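Hydroalkoxylation enzyme phnH (Penicillium herquei, PDB 6JJT) catalyses an enantioselective intramolecular hydroalkoxylation that forms (2'R)-atrovenetin in the biosynthesis of phenalenones such as herqueinone. Local coordinates at residues D[26-32]-D[142-148]; D[99-103]-D[113-117]; D[65-71]-D[89-95]. Where two conformers were deposited one is given. Residue numbers count along the deposited sequence, not the author numbering.

Contact 1 of 3, residues D[26-32]-D[142-148]; sequences LEFLFSA and FLEYWQI
Two extended segments, 26-32 and 142-148, run antiparallel, axes 4.2 Å apart at closest approach, directions 137° apart. L26 faces I148 in a non-hydrogen-bonded pair. E27 then exchanges bonds with Q147 (E27 N to Q147 O 3.1 Å, Q147 N to E27 O 2.8 Å). F28 lies opposite W146, and here an extra residue enters: L29 N (2.8 Å) and F30 N (3.3 Å) both donate to Y145 O, a classic beta bulge with L29 at phi/psi -108/-53. Y145 N returns a bond to F30 O at 2.8 Å; S31 and E144 form a non-hydrogen-bonded pair (CA to CA 4.4 Å), and A32 with L143 closes the ladder (A32 N to L143 O 3.0 Å, L143 N to A32 O 2.9 Å). These are the first and last strands of an eight-stranded antiparallel barrel, which their pairing shuts. Because of the bulge, L29 and F30 can both supply apolar bulk to the interior, where they meet F115. F30 (chi1 p) lies flat over Y145 (chi1 m) as an offset stack, centroids 4.3 Å apart and planes at 5°, while the small A32 leaves room for the tyrosine edge (A32 CB to Y145 CE1 3.9 Å). Outside, W146 (chi1 m) folds back across segment 26-32: F28 (chi1 t) presents its edge to the indole, centroids 5.7 Å apart at 74°, with F28 CB 4.0 Å over the six-membered ring's centroid. L26 fills the next hollow, its CD2 3.7 Å from I148 CG1. L26 and I148 pack on their counterparts in a second subunit, whose P21 and T22 cover E144 and W146.

Contact 2 of 3, residues D[99-103]-D[113-117]; sequences NILVT and VLFDT
Backbone hydrogen bonds carry this hairpin, in which 99-103 and 113-116 run antiparallel at 156° with axes 4.7 Å apart at closest approach. L101 and D116 form one hydrogen-bonded pair (L101 N to D116 O 2.8 Å, D116 N to L101 O 2.9 Å), T103 and L114 the other (T103 N to L114 O 2.9 Å, L114 N to T103 O 3.0 Å); V102 and F115 make the non-hydrogen-bonded pair between. Among side chains, T117 (chi1 t) gives its OG1 proton to N99 O at 2.9 Å, while a water bridges L101 O (2.9 Å) and T103 OG1 (2.7 Å). Apolar contacts gather on the barrel's inner face: V102 CG1 meets V113 CG1 at 3.4 Å, and F115 (chi1 m) takes I100 CG2 and V102 CG2 each at 4.1 Å from its CD1, beta-branched residues suiting both strand backbone and tight core. The outer face carries L101, T103, L114 and D116. There N99 ND2 bonds I41 O of a third subunit, and L101 packs on that subunit's Y42. Hydrocarbon inside and mixed polarity outside imply a hairpin built to wall a barrel core while offering its other face to subunit assembly.

Contact 3 of 3, residues D[65-71]-D[89-95]; sequences FDGTVIG and HYLIQTS
This is the open end of a beta hairpin in the barrel wall, where 67-71 and 89-94, parts of strands 67-79 and 84-94, run antiparallel at 142°, their axes 4.6 Å apart at closest approach. S95 OG donates to D66 OD1 at 2.8 Å and S95 N to D66 O at 2.9 Å. G67 CA sits 4.0 Å from T94 CA; a CB there would clash with Q93 O. T68 and Q93 form a hydrogen-bonded pair (T68 N to Q93 O 3.0 Å, Q93 N to T68 O 2.9 Å), then V69 opposite I92. Such hairpins succeed one another round this up-and-down barrel. I70 departs from extended geometry (phi/psi -75/-38), so I70 N meets L91 O at 2.9 Å while L91 N reaches G71 O at 3.0 Å. Inside, V69 CG2 touches Y90 CD1 at 4.0 Å and F65 CE2 meets I92 CD1 at 4.1 Å; Y90 OH bonds E104. Outside, I70 CG1 packs on L91 CD1 at 3.8 Å, beneath Y40 of a third subunit.

All three contacts belong to one barrel sheet. Contact 1 pairs its first and last strands, and contacts 2 and 3 are nested inside the loop it closes. Contacts 2 and 3, centres about 9 Å apart, share a strand boundary: probable hydrogen bonds link V102 N to Y90 O and I100 N to I92 O, each 2.8 Å. Aromatics cross the interior from contact 1, with F30 CE1 3.8 Å from F115 CZ and F30 CG 3.6 Å from F65 CZ. Y145 OH lies 3.8 Å from Y90 OH; both bond E104, Y145 weakly. A bound PEG lies about 4 Å from the side chain of H89 and about 8 Å from that of L101.

Contact 1 of 3, residues D[26-32]-D[142-148]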
loop_
_atom_site.group_PDB
_atom_site.type_symbol
_atom_site.label_atom_id
_atom_site.label_comp_id
_atom_site.label_asym_id
_atom_site.label_seq_id
_atom_site.Cartn_x
_atom_site.Cartn_y
_atom_site.Cartn_z
ATOM N N LEU D 26 -14.463 8.259 -22.411
ATOM C CA LEU D 26 -13.037 8.598 -22.306
ATOM C C LEU D 26 -12.838 10.024 -22.825
ATOM O O LEU D 26 -13.322 10.360 -23.913
ATOM C CB LEU D 26 -12.200 7.632 -23.144
ATOM C CG LEU D 26 -12.266 6.162 -22.738
ATOM C CD1 LEU D 26 -12.011 5.265 -23.940
ATOM C CD2 LEU D 26 -11.221 5.875 -21.687
ATOM N N GLU D 27 -12.112 10.862 -22.075
ATOM C CA GLU D 27 -11.784 12.219 -22.485
ATOM C C GLU D 27 -10.302 12.448 -22.231
ATOM O O GLU D 27 -9.787 12.053 -21.190
ATOM C CB GLU D 27 -12.598 13.233 -21.678
ATOM C CG GLU D 27 -14.000 13.510 -22.211
ATOM C CD GLU D 27 -14.120 13.653 -23.726
ATOM O OE1 GLU D 27 -13.370 14.476 -24.328
ATOM O OE2 GLU D 27 -14.947 12.916 -24.321
ATOM N N PHE D 28 -9.583 13.062 -23.167
ATOM C CA PHE D 28 -8.154 13.289 -22.976
ATOM C C PHE D 28 -7.928 14.199 -21.780
ATOM O O PHE D 28 -8.603 15.201 -21.562
ATOM C CB PHE D 28 -7.550 13.918 -24.243
ATOM C CG PHE D 28 -6.070 14.175 -24.077
ATOM C CD1 PHE D 28 -5.161 13.140 -23.885
ATOM C CD2 PHE D 28 -5.602 15.477 -24.024
ATOM C CE1 PHE D 28 -3.808 13.405 -23.727
ATOM C CE2 PHE D 28 -4.253 15.748 -23.825
ATOM C CZ PHE D 28 -3.361 14.710 -23.664
ATOM N N LEU D 29 -7.029 13.758 -20.874
ATOM C CA LEU D 29 -6.826 14.487 -19.631
ATOM C C LEU D 29 -5.488 15.230 -19.609
ATOM O O LEU D 29 -5.501 16.399 -19.243
ATOM C CB LEU D 29 -6.911 13.510 -18.442
ATOM C CG LEU D 29 -6.888 14.124 -17.041
ATOM C CD1 LEU D 29 -8.037 15.080 -16.777
ATOM C CD2 LEU D 29 -6.793 13.041 -15.960
ATOM N N PHE D 30 -4.367 14.527 -19.867
ATOM C CA PHE D 30 -3.055 15.179 -19.771
ATOM C C PHE D 30 -2.023 14.277 -20.383
ATOM O O PHE D 30 -2.246 13.087 -20.523
ATOM C CB PHE D 30 -2.617 15.546 -18.333
ATOM C CG PHE D 30 -2.188 14.417 -17.408
ATOM C CD1 PHE D 30 -3.123 13.514 -16.884
ATOM C CD2 PHE D 30 -0.855 14.297 -17.014
ATOM C CE1 PHE D 30 -2.714 12.506 -16.007
ATOM C CE2 PHE D 30 -0.458 13.317 -16.103
ATOM C CZ PHE D 30 -1.390 12.407 -15.606
ATOM N N SER D 31 -0.854 14.867 -20.720
ATOM C CA SER D 31 0.321 14.100 -21.055
ATOM C C SER D 31 1.402 14.398 -20.015
ATOM O O SER D 31 1.415 15.432 -19.351
ATOM C CB SER D 31 0.819 14.450 -22.436
ATOM O OG SER D 31 1.227 15.802 -22.397
ATOM N N ALA D 32 2.328 13.445 -19.929
ATOM C CA ALA D 32 3.467 13.576 -19.042
ATOM C C ALA D 32 4.693 13.148 -19.829
ATOM O O ALA D 32 4.679 12.109 -20.502
ATOM C CB ALA D 32 3.305 12.707 -17.806
ATOM N N PHE D 142 7.117 9.203 -22.384
ATOM C CA PHE D 142 6.046 10.102 -22.793
ATOM C C PHE D 142 4.723 9.346 -22.827
ATOM O O PHE D 142 4.573 8.396 -23.610
ATOM C CB PHE D 142 6.300 10.723 -24.179
ATOM C CG PHE D 142 5.199 11.683 -24.560
ATOM C CD1 PHE D 142 5.123 12.940 -23.986
ATOM C CD2 PHE D 142 4.188 11.322 -25.433
ATOM C CE1 PHE D 142 4.084 13.829 -24.278
ATOM C CE2 PHE D 142 3.160 12.206 -25.737
ATOM C CZ PHE D 142 3.099 13.458 -25.163
ATOM N N LEU D 143 3.789 9.748 -21.948
ATOM C CA LEU D 143 2.504 9.068 -21.848
ATOM C C LEU D 143 1.351 10.028 -22.011
ATOM O O LEU D 143 1.417 11.193 -21.669
ATOM C CB LEU D 143 2.371 8.368 -20.488
ATOM C CG LEU D 143 3.426 7.305 -20.186
ATOM C CD1 LEU D 143 4.561 7.883 -19.326
ATOM C CD2 LEU D 143 2.736 6.151 -19.448
ATOM N N GLU D 144 0.280 9.487 -22.578
ATOM C CA GLU D 144 -0.967 10.203 -22.705
ATOM C C GLU D 144 -2.016 9.540 -21.812
ATOM O O GLU D 144 -2.136 8.315 -21.888
ATOM C CB GLU D 144 -1.439 10.166 -24.172
ATOM C CG GLU D 144 -0.642 11.122 -25.039
ATOM C CD GLU D 144 -0.807 10.886 -26.528
ATOM O OE1 GLU D 144 -1.378 9.875 -26.918
ATOM O OE2 GLU D 144 -0.342 11.743 -27.279
ATOM N N TYR D 145 -2.773 10.366 -21.145
ATOM C CA TYR D 145 -3.747 9.886 -20.162
ATOM C C TYR D 145 -5.153 10.390 -20.455
ATOM O O TYR D 145 -5.345 11.550 -20.849
ATOM C CB TYR D 145 -3.354 10.354 -18.756
ATOM C CG TYR D 145 -2.035 9.860 -18.222
ATOM C CD1 TYR D 145 -0.886 10.579 -18.490
ATOM C CD2 TYR D 145 -1.933 8.710 -17.431
ATOM C CE1 TYR D 145 0.350 10.173 -18.000
ATOM C CE2 TYR D 145 -0.695 8.296 -16.935
ATOM C CZ TYR D 145 0.441 9.028 -17.231
ATOM O OH TYR D 145 1.673 8.684 -16.711
ATOM N N TRP D 146 -6.141 9.541 -20.113
ATOM C CA TRP D 146 -7.564 9.735 -20.358
ATOM C C TRP D 146 -8.338 9.668 -19.051
ATOM O O TRP D 146 -8.104 8.748 -18.252
ATOM C CB TRP D 146 -8.050 8.640 -21.319
ATOM C CG TRP D 146 -7.337 8.744 -22.631
ATOM C CD1 TRP D 146 -6.087 8.272 -22.920
ATOM C CD2 TRP D 146 -7.799 9.430 -23.802
ATOM N NE1 TRP D 146 -5.749 8.596 -24.211
ATOM C CE2 TRP D 146 -6.771 9.326 -24.766
ATOM C CE3 TRP D 146 -8.983 10.095 -24.115
ATOM C CZ2 TRP D 146 -6.915 9.846 -26.055
ATOM C CZ3 TRP D 146 -9.115 10.634 -25.379
ATOM C CH2 TRP D 146 -8.091 10.511 -26.319
ATOM N N GLN D 147 -9.322 10.545 -18.855
ATOM C CA GLN D 147 -10.319 10.470 -17.804
ATOM C C GLN D 147 -11.383 9.451 -18.210
ATOM O O GLN D 147 -11.886 9.496 -19.342
ATOM C CB GLN D 147 -10.971 11.838 -17.612
ATOM C CG GLN D 147 -12.121 11.969 -16.616
ATOM C CD GLN D 147 -12.450 13.425 -16.360
ATOM O OE1 GLN D 147 -11.871 14.303 -16.991
ATOM N NE2 GLN D 147 -13.381 13.719 -15.468
ATOM N N ILE D 148 -11.682 8.501 -17.314
ATOM C CA ILE D 148 -12.660 7.450 -17.598
ATOM C C ILE D 148 -13.833 7.691 -16.683
ATOM O O ILE D 148 -13.640 7.677 -15.482
ATOM C CB ILE D 148 -12.104 6.040 -17.322
ATOM C CG1 ILE D 148 -10.792 5.810 -18.047
ATOM C CG2 ILE D 148 -13.120 4.970 -17.722
ATOM C CD1 ILE D 148 -10.160 4.480 -17.723
#

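Contact 2 of 3, residues D[99-103]-D[113-117]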
loop_
_atom_site.group_PDB
_atom_site.type_symbol
_atom_site.label_atom_id
_atom_site.label_comp_id
_atom_site.label_asym_id
_atom_site.label_seq_id
_atom_site.Cartn_x
_atom_site.Cartn_y
_atom_site.Cartn_z
ATOM N N ASN D 99 -0.225 21.949 -5.731
ATOM C CA ASN D 99 0.430 20.655 -5.596
ATOM C C ASN D 99 -0.629 19.560 -5.707
ATOM O O ASN D 99 -1.654 19.632 -5.038
ATOM C CB ASN D 99 1.119 20.583 -4.253
ATOM C CG ASN D 99 2.312 21.500 -4.122
ATOM O OD1 ASN D 99 2.898 21.844 -5.150
ATOM N ND2 ASN D 99 2.637 21.850 -2.899
ATOM N N ILE D 100 -0.322 18.532 -6.500
ATOM C CA ILE D 100 -1.233 17.418 -6.738
ATOM C C ILE D 100 -0.437 16.124 -6.588
ATOM O O ILE D 100 0.545 15.942 -7.301
ATOM C CB ILE D 100 -1.855 17.476 -8.150
ATOM C CG1 ILE D 100 -2.546 18.819 -8.420
ATOM C CG2 ILE D 100 -2.738 16.259 -8.409
ATOM C CD1 ILE D 100 -2.795 19.119 -9.887
ATOM N N LEU D 101 -0.889 15.233 -5.689
ATOM C CA LEU D 101 -0.271 13.896 -5.657
ATOM C C LEU D 101 -0.881 12.998 -6.730
ATOM O O LEU D 101 -2.117 12.894 -6.837
ATOM C CB LEU D 101 -0.518 13.244 -4.290
ATOM C CG LEU D 101 0.109 11.854 -4.143
ATOM C CD1 LEU D 101 1.616 11.968 -4.113
ATOM C CD2 LEU D 101 -0.411 11.136 -2.902
ATOM N N VAL D 102 -0.031 12.304 -7.469
ATOM C CA VAL D 102 -0.435 11.349 -8.476
ATOM C C VAL D 102 -0.028 9.970 -7.977
ATOM O O VAL D 102 1.140 9.744 -7.629
ATOM C CB VAL D 102 0.223 11.647 -9.833
ATOM C CG1 VAL D 102 -0.250 10.642 -10.877
ATOM C CG2 VAL D 102 -0.097 13.089 -10.308
ATOM N N THR D 103 -0.989 9.060 -7.916
ATOM C CA THR D 103 -0.801 7.674 -7.493
ATOM C C THR D 103 -1.013 6.789 -8.707
ATOM O O THR D 103 -2.174 6.662 -9.180
ATOM C CB THR D 103 -1.750 7.331 -6.333
ATOM O OG1 THR D 103 -1.444 8.234 -5.265
ATOM C CG2 THR D 103 -1.573 5.895 -5.873
ATOM N N VAL D 113 -4.420 5.781 -12.816
ATOM C CA VAL D 113 -3.992 6.948 -12.081
ATOM C C VAL D 113 -5.128 7.445 -11.215
ATOM O O VAL D 113 -6.298 7.484 -11.648
ATOM C CB VAL D 113 -3.627 8.084 -13.063
ATOM C CG1 VAL D 113 -2.964 9.230 -12.340
ATOM C CG2 VAL D 113 -2.740 7.597 -14.180
ATOM N N LEU D 114 -4.778 7.863 -10.007
ATOM C CA LEU D 114 -5.618 8.571 -9.073
ATOM C C LEU D 114 -4.891 9.853 -8.649
ATOM O O LEU D 114 -3.656 9.923 -8.785
ATOM C CB LEU D 114 -5.934 7.702 -7.845
ATOM C CG LEU D 114 -6.801 6.485 -8.137
ATOM C CD1 LEU D 114 -6.697 5.496 -6.977
ATOM C CD2 LEU D 114 -8.262 6.849 -8.410
ATOM N N PHE D 115 -5.631 10.819 -8.113
ATOM C CA PHE D 115 -5.123 12.145 -7.787
ATOM C C PHE D 115 -5.607 12.606 -6.434
ATOM O O PHE D 115 -6.700 12.239 -5.984
ATOM C CB PHE D 115 -5.678 13.194 -8.781
ATOM C CG PHE D 115 -5.375 12.890 -10.230
ATOM C CD1 PHE D 115 -4.150 13.282 -10.796
ATOM C CD2 PHE D 115 -6.256 12.146 -11.002
ATOM C CE1 PHE D 115 -3.874 12.998 -12.135
ATOM C CE2 PHE D 115 -5.961 11.824 -12.310
ATOM C CZ PHE D 115 -4.774 12.247 -12.880
ATOM N N ASP D 116 -4.767 13.396 -5.747
ATOM C CA ASP D 116 -5.151 14.017 -4.501
ATOM C C ASP D 116 -4.646 15.446 -4.471
ATOM O O ASP D 116 -3.432 15.694 -4.548
ATOM C CB ASP D 116 -4.596 13.235 -3.307
ATOM C CG ASP D 116 -5.270 13.541 -1.990
ATOM O OD1 ASP D 116 -5.582 14.713 -1.728
ATOM O OD2 ASP D 116 -5.490 12.597 -1.238
ATOM N N THR D 117 -5.583 16.374 -4.310
ATOM C CA THR D 117 -5.228 17.780 -4.112
ATOM C C THR D 117 -6.326 18.456 -3.305
ATOM O O THR D 117 -7.510 18.185 -3.550
ATOM C CB THR D 117 -4.963 18.481 -5.449
ATOM O OG1 THR D 117 -4.545 19.803 -5.106
ATOM C CG2 THR D 117 -6.166 18.599 -6.356
HETATM O O HOH W 1 -2.966 10.409 -5.513
#

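Contact 3 of 3, residues D[65-71]-D[89-95]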
loop_
_atom_site.group_PDB
_atom_site.type_symbol
_atom_site.label_atom_id
_atom_site.label_comp_id
_atom_site.label_asym_id
_atom_site.label_seq_id
_atom_site.Cartn_x
_atom_site.Cartn_y
_atom_site.Cartn_z
ATOM N N PHE D 65 -4.767 21.019 -16.982
ATOM C CA PHE D 65 -3.717 21.434 -16.064
ATOM C C PHE D 65 -2.374 21.222 -16.762
ATOM O O PHE D 65 -2.202 20.323 -17.591
ATOM C CB PHE D 65 -3.871 20.740 -14.698
ATOM C CG PHE D 65 -3.825 19.233 -14.747
ATOM C CD1 PHE D 65 -4.972 18.470 -14.958
ATOM C CD2 PHE D 65 -2.622 18.563 -14.561
ATOM C CE1 PHE D 65 -4.908 17.079 -15.013
ATOM C CE2 PHE D 65 -2.557 17.176 -14.619
ATOM C CZ PHE D 65 -3.700 16.427 -14.845
ATOM N N ASP D 66 -1.424 22.090 -16.437
ATOM C CA ASP D 66 -0.073 21.936 -16.935
ATOM C C ASP D 66 0.879 22.293 -15.803
ATOM O O ASP D 66 0.497 23.012 -14.881
ATOM C CB ASP D 66 0.149 22.824 -18.154
ATOM C CG ASP D 66 0.236 24.269 -17.718
ATOM O OD1 ASP D 66 -0.654 24.697 -16.938
ATOM O OD2 ASP D 66 1.214 24.934 -18.103
ATOM N N GLY D 67 2.118 21.818 -15.926
ATOM C CA GLY D 67 3.093 22.048 -14.878
ATOM C C GLY D 67 4.308 21.130 -14.972
ATOM O O GLY D 67 4.713 20.718 -16.058
ATOM N N THR D 68 4.880 20.851 -13.790
ATOM C CA THR D 68 6.053 20.001 -13.799
ATOM C C THR D 68 5.927 18.968 -12.680
ATOM O O THR D 68 5.183 19.158 -11.724
ATOM C CB THR D 68 7.343 20.829 -13.639
ATOM O OG1 THR D 68 7.271 21.423 -12.350
ATOM C CG2 THR D 68 7.456 21.946 -14.672
ATOM N N VAL D 69 6.731 17.929 -12.808
ATOM C CA VAL D 69 6.806 16.920 -11.766
ATOM C C VAL D 69 7.978 17.323 -10.875
ATOM O O VAL D 69 9.116 17.466 -11.342
ATOM C CB VAL D 69 7.051 15.533 -12.407
ATOM C CG1 VAL D 69 7.395 14.488 -11.354
ATOM C CG2 VAL D 69 5.881 15.070 -13.264
ATOM N N ILE D 70 7.699 17.480 -9.586
ATOM C CA ILE D 70 8.661 17.839 -8.556
ATOM C C ILE D 70 9.564 16.669 -8.184
ATOM O O ILE D 70 10.749 16.829 -7.875
ATOM C CB ILE D 70 7.912 18.367 -7.311
ATOM C CG1 ILE D 70 7.165 19.668 -7.623
ATOM C CG2 ILE D 70 8.806 18.494 -6.090
ATOM C CD1 ILE D 70 8.043 20.801 -8.118
ATOM N N GLY D 71 8.966 15.472 -8.145
ATOM C CA GLY D 71 9.723 14.316 -7.705
ATOM C C GLY D 71 8.762 13.178 -7.418
ATOM O O GLY D 71 7.559 13.385 -7.355
ATOM N N HIS D 89 4.369 7.032 -6.901
ATOM C CA HIS D 89 3.788 8.261 -6.428
ATOM C C HIS D 89 4.674 9.382 -6.919
ATOM O O HIS D 89 5.916 9.264 -6.849
ATOM C CB HIS D 89 3.769 8.371 -4.891
ATOM C CG HIS D 89 2.934 7.358 -4.224
ATOM N ND1 HIS D 89 3.518 6.271 -3.649
ATOM C CD2 HIS D 89 1.604 7.280 -3.988
ATOM C CE1 HIS D 89 2.558 5.549 -3.057
ATOM N NE2 HIS D 89 1.395 6.135 -3.299
ATOM N N TYR D 90 4.037 10.451 -7.386
ATOM C CA TYR D 90 4.835 11.622 -7.721
ATOM C C TYR D 90 3.979 12.849 -7.534
ATOM O O TYR D 90 2.745 12.756 -7.427
ATOM C CB TYR D 90 5.448 11.553 -9.130
ATOM C CG TYR D 90 4.497 11.393 -10.291
ATOM C CD1 TYR D 90 3.952 12.481 -10.949
ATOM C CD2 TYR D 90 4.169 10.114 -10.750
ATOM C CE1 TYR D 90 3.125 12.316 -12.048
ATOM C CE2 TYR D 90 3.346 9.927 -11.862
ATOM C CZ TYR D 90 2.852 11.047 -12.515
ATOM O OH TYR D 90 2.048 10.951 -13.624
ATOM N N LEU D 91 4.635 14.001 -7.445
ATOM C CA LEU D 91 3.911 15.234 -7.144
ATOM C C LEU D 91 4.030 16.167 -8.354
ATOM O O LEU D 91 5.137 16.452 -8.830
ATOM C CB LEU D 91 4.582 15.792 -5.879
ATOM C CG LEU D 91 4.048 17.014 -5.142
ATOM C CD1 LEU D 91 4.053 18.326 -5.888
ATOM C CD2 LEU D 91 2.904 16.747 -4.181
ATOM N N ILE D 92 2.877 16.640 -8.826
ATOM C CA ILE D 92 2.805 17.667 -9.871
ATOM C C ILE D 92 2.636 19.003 -9.186
ATOM O O ILE D 92 1.780 19.145 -8.308
ATOM C CB ILE D 92 1.608 17.404 -10.818
ATOM C CG1 ILE D 92 1.851 16.132 -11.621
ATOM C CG2 ILE D 92 1.389 18.611 -11.747
ATOM C CD1 ILE D 92 0.674 15.733 -12.502
ATOM N N GLN D 93 3.491 19.956 -9.535
ATOM C CA GLN D 93 3.167 21.340 -9.205
ATOM C C GLN D 93 2.728 22.050 -10.496
ATOM O O GLN D 93 3.470 22.075 -11.489
ATOM C CB GLN D 93 4.362 22.003 -8.512
ATOM C CG GLN D 93 4.029 23.396 -7.986
ATOM C CD GLN D 93 5.057 23.875 -6.985
ATOM O OE1 GLN D 93 4.925 23.768 -5.759
ATOM N NE2 GLN D 93 6.161 24.400 -7.498
ATOM N N THR D 94 1.506 22.599 -10.494
ATOM C CA THR D 94 0.992 23.219 -11.700
ATOM C C THR D 94 1.677 24.566 -11.917
ATOM O O THR D 94 2.267 25.120 -11.006
ATOM C CB THR D 94 -0.532 23.399 -11.598
ATOM O OG1 THR D 94 -0.752 24.302 -10.526
ATOM C CG2 THR D 94 -1.292 22.113 -11.326
ATOM N N SER D 95 1.478 25.110 -13.128
ATOM C CA SER D 95 2.017 26.423 -13.515
ATOM C C SER D 95 1.585 27.518 -12.538
ATOM O O SER D 95 2.365 28.419 -12.237
ATOM C CB SER D 95 1.624 26.774 -14.930
ATOM O OG SER D 95 0.236 26.601 -15.111
HETATM O O HOH W 2 5.547 23.648 -12.129
#